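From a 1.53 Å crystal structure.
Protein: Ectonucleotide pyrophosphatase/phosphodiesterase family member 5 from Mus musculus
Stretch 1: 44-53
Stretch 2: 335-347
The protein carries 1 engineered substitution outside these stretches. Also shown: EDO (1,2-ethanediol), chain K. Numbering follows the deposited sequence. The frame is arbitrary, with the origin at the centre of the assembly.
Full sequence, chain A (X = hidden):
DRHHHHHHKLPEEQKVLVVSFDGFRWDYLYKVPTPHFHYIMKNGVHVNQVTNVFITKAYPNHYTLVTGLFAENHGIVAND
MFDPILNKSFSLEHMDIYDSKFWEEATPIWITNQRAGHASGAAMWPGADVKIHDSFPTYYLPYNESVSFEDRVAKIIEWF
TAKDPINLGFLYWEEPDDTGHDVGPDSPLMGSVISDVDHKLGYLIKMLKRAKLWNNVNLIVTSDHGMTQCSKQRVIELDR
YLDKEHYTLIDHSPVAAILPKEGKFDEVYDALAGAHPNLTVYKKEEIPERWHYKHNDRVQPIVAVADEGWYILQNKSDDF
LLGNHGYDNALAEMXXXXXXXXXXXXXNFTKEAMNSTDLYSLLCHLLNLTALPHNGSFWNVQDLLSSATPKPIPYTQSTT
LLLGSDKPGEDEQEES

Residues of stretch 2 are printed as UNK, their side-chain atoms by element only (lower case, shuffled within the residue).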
ATOM      1  N   GLY A  44      -0.399   2.146  23.578  1.00 16.69           N
ATOM      2  CA  GLY A  44      -0.408   2.990  22.400  1.00 14.59           C
ATOM      3  C   GLY A  44      -1.805   3.204  21.846  1.00 15.26           C
ATOM      4  O   GLY A  44      -2.791   3.224  22.591  1.00 16.54           O
ATOM      5  N   VAL A  45      -1.874   3.389  20.525  1.00 13.76           N
ATOM      6  CA  VAL A  45      -3.117   3.718  19.846  1.00 12.79           C
ATOM      7  C   VAL A  45      -3.407   2.655  18.795  1.00 11.71           C
ATOM      8  O   VAL A  45      -2.511   1.987  18.278  1.00 13.56           O
ATOM      9  CB  VAL A  45      -3.105   5.113  19.184  1.00 13.42           C
ATOM     10  CG1 VAL A  45      -2.884   6.226  20.214  1.00 15.29           C
ATOM     11  CG2 VAL A  45      -2.049   5.199  18.089  1.00 14.85           C
ATOM     12  N   HIS A  46      -4.691   2.538  18.462  1.00 12.89           N
ATOM     13  CA  HIS A  46      -5.186   1.532  17.526  1.00 10.71           C
ATOM     14  C   HIS A  46      -6.387   2.134  16.814  1.00 11.00           C
ATOM     15  O   HIS A  46      -7.240   2.726  17.469  1.00 13.50           O
ATOM     16  CB  HIS A  46      -5.561   0.254  18.299  1.00 11.56           C
ATOM     17  CG  HIS A  46      -6.143  -0.858  17.475  1.00 11.10           C
ATOM     18  ND1 HIS A  46      -7.041  -1.755  18.014  1.00 14.19           N
ATOM     19  CD2 HIS A  46      -5.955  -1.240  16.186  1.00 10.75           C
ATOM     20  CE1 HIS A  46      -7.386  -2.639  17.092  1.00 14.39           C
ATOM     21  NE2 HIS A  46      -6.735  -2.358  15.978  1.00 12.54           N
ATOM     22  N   VAL A  47      -6.427   2.040  15.485  1.00 10.51           N
ATOM     23  CA  VAL A  47      -7.553   2.526  14.695  1.00 10.80           C
ATOM     24  C   VAL A  47      -8.233   1.315  14.065  1.00  8.41           C
ATOM     25  O   VAL A  47      -7.595   0.562  13.328  1.00 10.86           O
ATOM     26  CB  VAL A  47      -7.111   3.532  13.621  1.00 12.09           C
ATOM     27  CG1 VAL A  47      -8.305   3.948  12.767  1.00 13.12           C
ATOM     28  CG2 VAL A  47      -6.465   4.777  14.276  1.00 12.97           C
ATOM     29  N   ASN A  48      -9.538   1.137  14.329  1.00  9.61           N
ATOM     30  CA  ASN A  48     -10.229  -0.052  13.822  1.00  9.99           C
ATOM     31  C   ASN A  48     -10.298  -0.094  12.296  1.00  7.94           C
ATOM     32  O   ASN A  48     -10.032  -1.141  11.686  1.00 10.31           O
ATOM     33  CB  ASN A  48     -11.651  -0.122  14.380  1.00  9.85           C
ATOM     34  CG  ASN A  48     -11.706  -0.629  15.793  1.00  9.66           C
ATOM     35  OD1 ASN A  48     -10.796  -1.308  16.273  1.00 13.07           O
ATOM     36  ND2 ASN A  48     -12.837  -0.361  16.460  1.00 12.39           N
ATOM     37  N   GLN A  49     -10.759   0.994  11.668  1.00  9.67           N
ATOM     38  CA  GLN A  49     -11.118   1.001  10.246  1.00  8.68           C
ATOM     39  C   GLN A  49     -10.383   2.127   9.530  1.00  7.59           C
ATOM     40  O   GLN A  49     -10.777   3.293   9.603  1.00 10.21           O
ATOM     41  CB  GLN A  49     -12.624   1.129  10.049  1.00 11.22           C
ATOM     42  CG  GLN A  49     -13.349  -0.161  10.362  1.00 11.39           C
ATOM     43  CD  GLN A  49     -13.006  -1.299   9.386  1.00 13.35           C
ATOM     44  OE1 GLN A  49     -13.320  -1.241   8.202  1.00 15.11           O
ATOM     45  NE2 GLN A  49     -12.336  -2.313   9.880  1.00 18.41           N
ATOM     46  N   VAL A  50      -9.348   1.727   8.803  1.00  8.65           N
ATOM     47  CA  VAL A  50      -8.536   2.607   7.973  1.00  7.42           C
ATOM     48  C   VAL A  50      -9.022   2.476   6.552  1.00  8.30           C
ATOM     49  O   VAL A  50      -8.896   1.403   5.941  1.00  8.64           O
ATOM     50  CB  VAL A  50      -7.057   2.228   8.041  1.00  9.12           C
ATOM     51  CG1 VAL A  50      -6.219   3.128   7.091  1.00 10.99           C
ATOM     52  CG2 VAL A  50      -6.566   2.253   9.474  1.00 12.34           C
ATOM     53  N   THR A  51      -9.590   3.542   6.024  1.00  7.77           N
ATOM     54  CA  THR A  51      -9.941   3.555   4.614  1.00  7.79           C
ATOM     55  C   THR A  51      -8.698   3.917   3.822  1.00  7.42           C
ATOM     56  O   THR A  51      -8.206   5.056   3.899  1.00  8.76           O
ATOM     57  CB  THR A  51     -11.066   4.538   4.330  1.00 10.44           C
ATOM     58  OG1 THR A  51     -12.224   4.136   5.045  1.00 14.00           O
ATOM     59  CG2 THR A  51     -11.378   4.545   2.863  1.00 12.44           C
ATOM     60  N   ASN A  52      -8.184   2.943   3.084  1.00  8.31           N
ATOM     61  CA  ASN A  52      -7.012   3.122   2.239  1.00  7.06           C
ATOM     62  C   ASN A  52      -7.485   3.633   0.877  1.00  8.05           C
ATOM     63  O   ASN A  52      -8.585   4.187   0.770  1.00 10.30           O
ATOM     64  CB  ASN A  52      -6.198   1.816   2.209  1.00  7.84           C
ATOM     65  CG  ASN A  52      -7.010   0.589   1.749  1.00  7.62           C
ATOM     66  OD1 ASN A  52      -8.253   0.585   1.750  1.00  9.30           O
ATOM     67  ND2 ASN A  52      -6.291  -0.484   1.388  1.00  7.03           N
ATOM     68  N   VAL A  53      -6.648   3.546  -0.157  1.00  7.64           N
ATOM     69  CA  VAL A  53      -7.004   4.146  -1.437  1.00  7.33           C
ATOM     70  C   VAL A  53      -7.172   3.090  -2.522  1.00  6.63           C
ATOM     71  O   VAL A  53      -6.549   2.013  -2.525  1.00  7.52           O
ATOM     72  CB  VAL A  53      -6.014   5.234  -1.919  1.00 10.49           C
ATOM     73  CG1 VAL A  53      -5.928   6.365  -0.916  1.00 13.08           C
ATOM     74  CG2 VAL A  53      -4.667   4.689  -2.255  1.00 12.63           C
ATOM     75  N   UNK A 335      -9.183  -3.272   4.166  1.00  5.42           N
ATOM     76  CA  UNK A 335      -8.622  -2.273   5.074  1.00  5.60           C
ATOM     77  C   UNK A 335      -7.449  -2.832   5.885  1.00  5.14           C
ATOM     78  O   UNK A 335      -7.506  -3.960   6.385  1.00  7.47           O
ATOM     79  c   UNK A 335     -10.797  -0.501   4.032  1.00  8.03           C
ATOM     80  c   UNK A 335     -10.758  -0.978   5.298  1.00  7.13           C
ATOM     81  n   UNK A 335     -11.961  -0.640   5.871  1.00  9.94           N
ATOM     82  c   UNK A 335     -12.698   0.015   4.990  1.00 11.30           C
ATOM     83  n   UNK A 335     -12.004   0.127   3.871  1.00 10.37           N
ATOM     84  c   UNK A 335      -9.697  -1.748   6.014  1.00  7.91           C
ATOM     85  N   UNK A 336      -6.390  -2.039   6.036  1.00  5.68           N
ATOM     86  CA  UNK A 336      -5.208  -2.465   6.781  1.00  6.39           C
ATOM     87  C   UNK A 336      -5.296  -2.169   8.269  1.00  5.36           C
ATOM     88  O   UNK A 336      -6.004  -1.265   8.704  1.00  8.53           O
ATOM     89  c   UNK A 336      -6.216  -0.715   5.428  1.00  5.65           C
ATOM     90  c   UNK A 336      -4.110  -1.588   6.177  1.00  6.44           C
ATOM     91  c   UNK A 336      -4.833  -0.299   5.893  1.00  6.88           C
ATOM     92  N   UNK A 337      -4.444  -2.863   9.025  1.00  6.61           N
ATOM     93  CA  UNK A 337      -4.219  -2.518  10.426  1.00  6.49           C
ATOM     94  C   UNK A 337      -3.592  -1.136  10.534  1.00  7.49           C
ATOM     95  O   UNK A 337      -2.871  -0.669   9.628  1.00  7.66           O
ATOM     96  c   UNK A 337      -3.991  -4.787  11.464  1.00 26.60           C
ATOM     97  c   UNK A 337      -3.293  -3.514  11.146  1.00 11.98           C
ATOM     98  c   UNK A 337      -1.970  -3.643  10.381  1.00 10.36           C
ATOM     99  c   UNK A 337      -0.807  -4.094  11.204  1.00 22.26           C
ATOM    100  N   UNK A 338      -3.813  -0.499  11.683  1.00  9.06           N
ATOM    101  CA  UNK A 338      -3.051   0.688  12.076  1.00  8.88           C
ATOM    102  C   UNK A 338      -2.933   0.728  13.594  1.00  9.05           C
ATOM    103  O   UNK A 338      -3.949   0.740  14.304  1.00  9.93           O
ATOM    104  c   UNK A 338      -2.113   3.796  10.936  1.00 11.25           C
ATOM    105  c   UNK A 338      -1.380   4.950  11.235  1.00 11.32           C
ATOM    106  c   UNK A 338      -2.293   4.932  13.445  1.00 15.76           C
ATOM    107  c   UNK A 338      -3.011   3.805  13.148  1.00 12.17           C
ATOM    108  c   UNK A 338      -1.470   5.510  12.482  1.00 16.31           C
ATOM    109  c   UNK A 338      -2.931   3.217  11.890  1.00  8.80           C
ATOM    110  c   UNK A 338      -3.707   1.973  11.568  1.00  9.26           C
ATOM    111  N   UNK A 339      -1.699   0.780  14.087  1.00 10.18           N
ATOM    112  CA  UNK A 339      -1.460   0.947  15.510  1.00 10.77           C
ATOM    113  C   UNK A 339      -0.147   1.692  15.688  1.00 11.45           C
ATOM    114  O   UNK A 339       0.668   1.752  14.774  1.00 12.79           O
ATOM    115  c   UNK A 339      -0.595  -2.564  17.151  1.00 19.28           C
ATOM    116  c   UNK A 339      -0.479  -1.517  16.021  1.00 16.33           C
ATOM    117  c   UNK A 339      -1.473  -0.397  16.249  1.00 16.04           C
ATOM    118  c   UNK A 339      -0.697  -2.182  14.654  1.00 17.80           C
ATOM    119  N   UNK A 340       0.052   2.277  16.864  1.00 12.26           N
ATOM    120  CA  UNK A 340       1.274   3.050  17.049  1.00 12.30           C
ATOM    121  C   UNK A 340       1.604   3.184  18.527  1.00 13.13           C
ATOM    122  O   UNK A 340       0.736   3.072  19.398  1.00 14.67           O
ATOM    123  c   UNK A 340       1.147   4.428  16.415  1.00 12.88           C
ATOM    124  N   UNK A 341       2.889   3.441  18.787  1.00 14.74           N
ATOM    125  CA  UNK A 341       3.402   3.623  20.139  1.00 14.42           C
ATOM    126  C   UNK A 341       4.510   4.654  20.101  1.00 16.15           C
ATOM    127  O   UNK A 341       5.351   4.612  19.211  1.00 16.88           O
ATOM    128  n   UNK A 341       5.629   2.797  23.953  1.00 23.66           N
ATOM    129  c   UNK A 341       6.614   3.014  23.101  1.00 21.70           C
ATOM    130  c   UNK A 341       3.977   2.328  20.708  1.00 15.93           C
ATOM    131  n   UNK A 341       6.147   2.866  21.871  1.00 18.36           N
ATOM    132  c   UNK A 341       4.808   2.540  21.933  1.00 17.16           C
ATOM    133  c   UNK A 341       4.488   2.494  23.247  1.00 22.50           C
ATOM    134  N   UNK A 342       4.519   5.565  21.073  1.00 15.52           N
ATOM    135  CA  UNK A 342       5.659   6.430  21.229  1.00 16.11           C
ATOM    136  C   UNK A 342       5.338   7.626  22.084  1.00 18.66           C
ATOM    137  O   UNK A 342       4.209   7.820  22.553  1.00 19.80           O
ATOM    138  N   UNK A 343       6.343   8.475  22.281  1.00 19.51           N
ATOM    139  CA  UNK A 343       6.161   9.613  23.189  1.00 21.09           C
ATOM    140  C   UNK A 343       5.098  10.592  22.722  1.00 21.82           C
ATOM    141  O   UNK A 343       4.476  11.260  23.558  1.00 22.74           O
ATOM    142  c   UNK A 343       7.706   8.389  21.734  1.00 19.40           C
ATOM    143  c   UNK A 343       7.560  10.245  23.237  1.00 24.72           C
ATOM    144  c   UNK A 343       8.264   9.742  22.037  1.00 24.51           C
ATOM    145  N   UNK A 344       4.838  10.675  21.422  1.00 21.49           N
ATOM    146  CA  UNK A 344       3.815  11.569  20.901  1.00 21.85           C
ATOM    147  C   UNK A 344       2.411  10.966  20.911  1.00 20.02           C
ATOM    148  O   UNK A 344       1.443  11.696  20.659  1.00 24.40           O
ATOM    149  c   UNK A 344       4.155  11.983  19.468  1.00 21.72           C
ATOM    150  N   UNK A 345       2.278   9.679  21.201  1.00 19.25           N
ATOM    151  CA  UNK A 345       1.001   8.982  21.078  1.00 18.00           C
ATOM    152  C   UNK A 345       0.367   8.687  22.434  1.00 18.62           C
ATOM    153  O   UNK A 345       1.054   8.453  23.432  1.00 20.68           O
ATOM    154  c   UNK A 345       1.486   8.305  16.079  1.00 18.24           C
ATOM    155  c   UNK A 345       2.517   7.762  18.163  1.00 18.18           C
ATOM    156  c   UNK A 345       0.261   8.443  16.728  1.00 16.50           C
ATOM    157  c   UNK A 345       1.304   7.890  18.821  1.00 15.33           C
ATOM    158  c   UNK A 345       2.597   7.954  16.796  1.00 16.61           C
ATOM    159  c   UNK A 345       0.183   8.241  18.089  1.00 18.41           C
ATOM    160  c   UNK A 345       1.200   7.683  20.298  1.00 17.24           C
ATOM    161  N   UNK A 346      -0.962   8.703  22.461  1.00 19.67           N
ATOM    162  CA  UNK A 346      -1.684   8.296  23.652  1.00 21.19           C
ATOM    163  C   UNK A 346      -1.418   6.831  23.965  1.00 21.21           C
ATOM    164  O   UNK A 346      -0.841   6.088  23.169  1.00 21.17           O
ATOM    165  c   UNK A 346      -3.175   8.542  23.473  1.00 20.62           C
ATOM    166  c   UNK A 346      -4.875  10.244  22.860  1.00 25.63           C
ATOM    167  c   UNK A 346      -3.486  10.003  23.376  1.00 22.39           C
ATOM    168  n   UNK A 346      -5.880   9.955  23.857  1.00 25.74           N
ATOM    169  n   UNK A 346      -8.014   9.995  24.732  1.00 28.04           N
ATOM    170  c   UNK A 346      -7.165  10.280  23.739  1.00 26.33           C
ATOM    171  n   UNK A 346      -7.590  10.909  22.651  1.00 26.34           N
ATOM    172  N   UNK A 347      -1.851   6.416  25.151  1.00 21.44           N
ATOM    173  CA  UNK A 347      -1.652   5.054  25.626  1.00 20.57           C
ATOM    174  C   UNK A 347      -2.989   4.384  25.889  1.00 19.94           C
ATOM    175  O   UNK A 347      -3.864   4.967  26.545  1.00 22.31           O
ATOM    176  n   UNK A 347       1.915   3.080  28.509  1.00 52.82           N
ATOM    177  c   UNK A 347       2.463   4.387  28.006  1.00 52.56           C
ATOM    178  c   UNK A 347       0.610   5.532  26.684  1.00 28.95           C
ATOM    179  c   UNK A 347       1.381   5.464  28.001  1.00 42.49           C
ATOM    180  c   UNK A 347      -0.812   5.043  26.897  1.00 23.40           C
TER
HETATM  181  C1  EDO K 518      -8.961   7.289   1.545  1.00 26.29           C
HETATM  182  O1  EDO K 518      -7.728   7.487   2.287  1.00 28.09           O
HETATM  183  C2  EDO K 518     -10.002   8.409   1.732  1.00 31.39           C
HETATM  184  O2  EDO K 518     -11.208   8.126   0.965  1.00 30.05           O
HETATM  185  O   HOH W   1      -6.310  -1.636  12.823  1.00 14.94           O
HETATM  186  O   HOH W   2      -8.660  -0.945   9.196  1.00  9.37           O

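Position 335 carries one carbon and then a five-membered ring of three carbons and two nitrogens; one ring nitrogen lies 2.8 Å from OE1 of Gln-49, near the ring plane, and O of Val-50 sits over one face. This is His-335, with ND1 donating to OE1 of Gln-49; NE2 is satisfied elsewhere in the structure.

At 336, three carbons close a ring onto the backbone nitrogen and pack on CG1 of Val-50: Pro-336, its CG 3.9 Å from that CG1. Water 2 joins O of Pro-336 (2.7 Å) to N of Val-50 and O of Asn-48 (both 2.8 Å).

Position 337 has four carbons, forked at the first, with one arm two carbons long, pointing away from stretch 1 and making no contact there. This is Ile-337.

Position 338 has one carbon and a six-carbon ring. Pointing toward stretch 1, it sets CB 3.6 Å from CG2 of Val-50, and its ring reaches Val-47: Phe-338, with CD2 3.8 Å from CG2 of Val-47. Its O accepts from N of Val-47 at 3.0 Å.

At 339 are four carbons forked at the second, on the same sheet face as the side chain of His-46, its pairing partner; CA of 339 lies 3.1 Å from O of Val-45. This is Leu-339.

A lone carbon at 340, the CB, meets CG2 of Val-45 at 3.7 Å: Ala-340. It and Val-45 exchange two 2.9 Å hydrogen bonds, N to O each way.

Position 341 again shows one carbon and a ring of three carbons and two nitrogens, the side chain making no close contact with stretch 1: His-341. Position 342 has no side-chain atoms; Gly-342 holds backbone angles that call for glycine.

At 343 three carbons close a ring onto the backbone nitrogen, out of reach of stretch 1: Pro-343. Position 344 has one carbon, also out of reach: Ala-344. At 345, one carbon plus a six-carbon ring packs on CG2 of Val-45: Phe-345, its CD2 3.8 Å from that CG2. Its N bonds O of Gly-342 at 3.0 Å, closing a type I turn.

At 346, three carbons, a nitrogen, and a carbon bearing two more nitrogens accompany a backbone O 3.2 Å from CA of Gly-44: Arg-346. At 347, four carbons ending in nitrogen point away: Lys-347.

The rule is antiparallel pairing for register, with side chains for packing. Backbone bonds align the strands, Val-45 meets Ala-340 and Phe-345, and Val-47 meets Phe-338. Beyond the corner at Asn-48, Val-50 packs on Pro-336 and Phe-338, joined by the His-335 to Gln-49 bond and water 2. Gly-44 fits because an ideal CB would lie 2.1 Å from O of Ala-340.

Stretch 2 (335-347) HPIFLAHGPAFRK
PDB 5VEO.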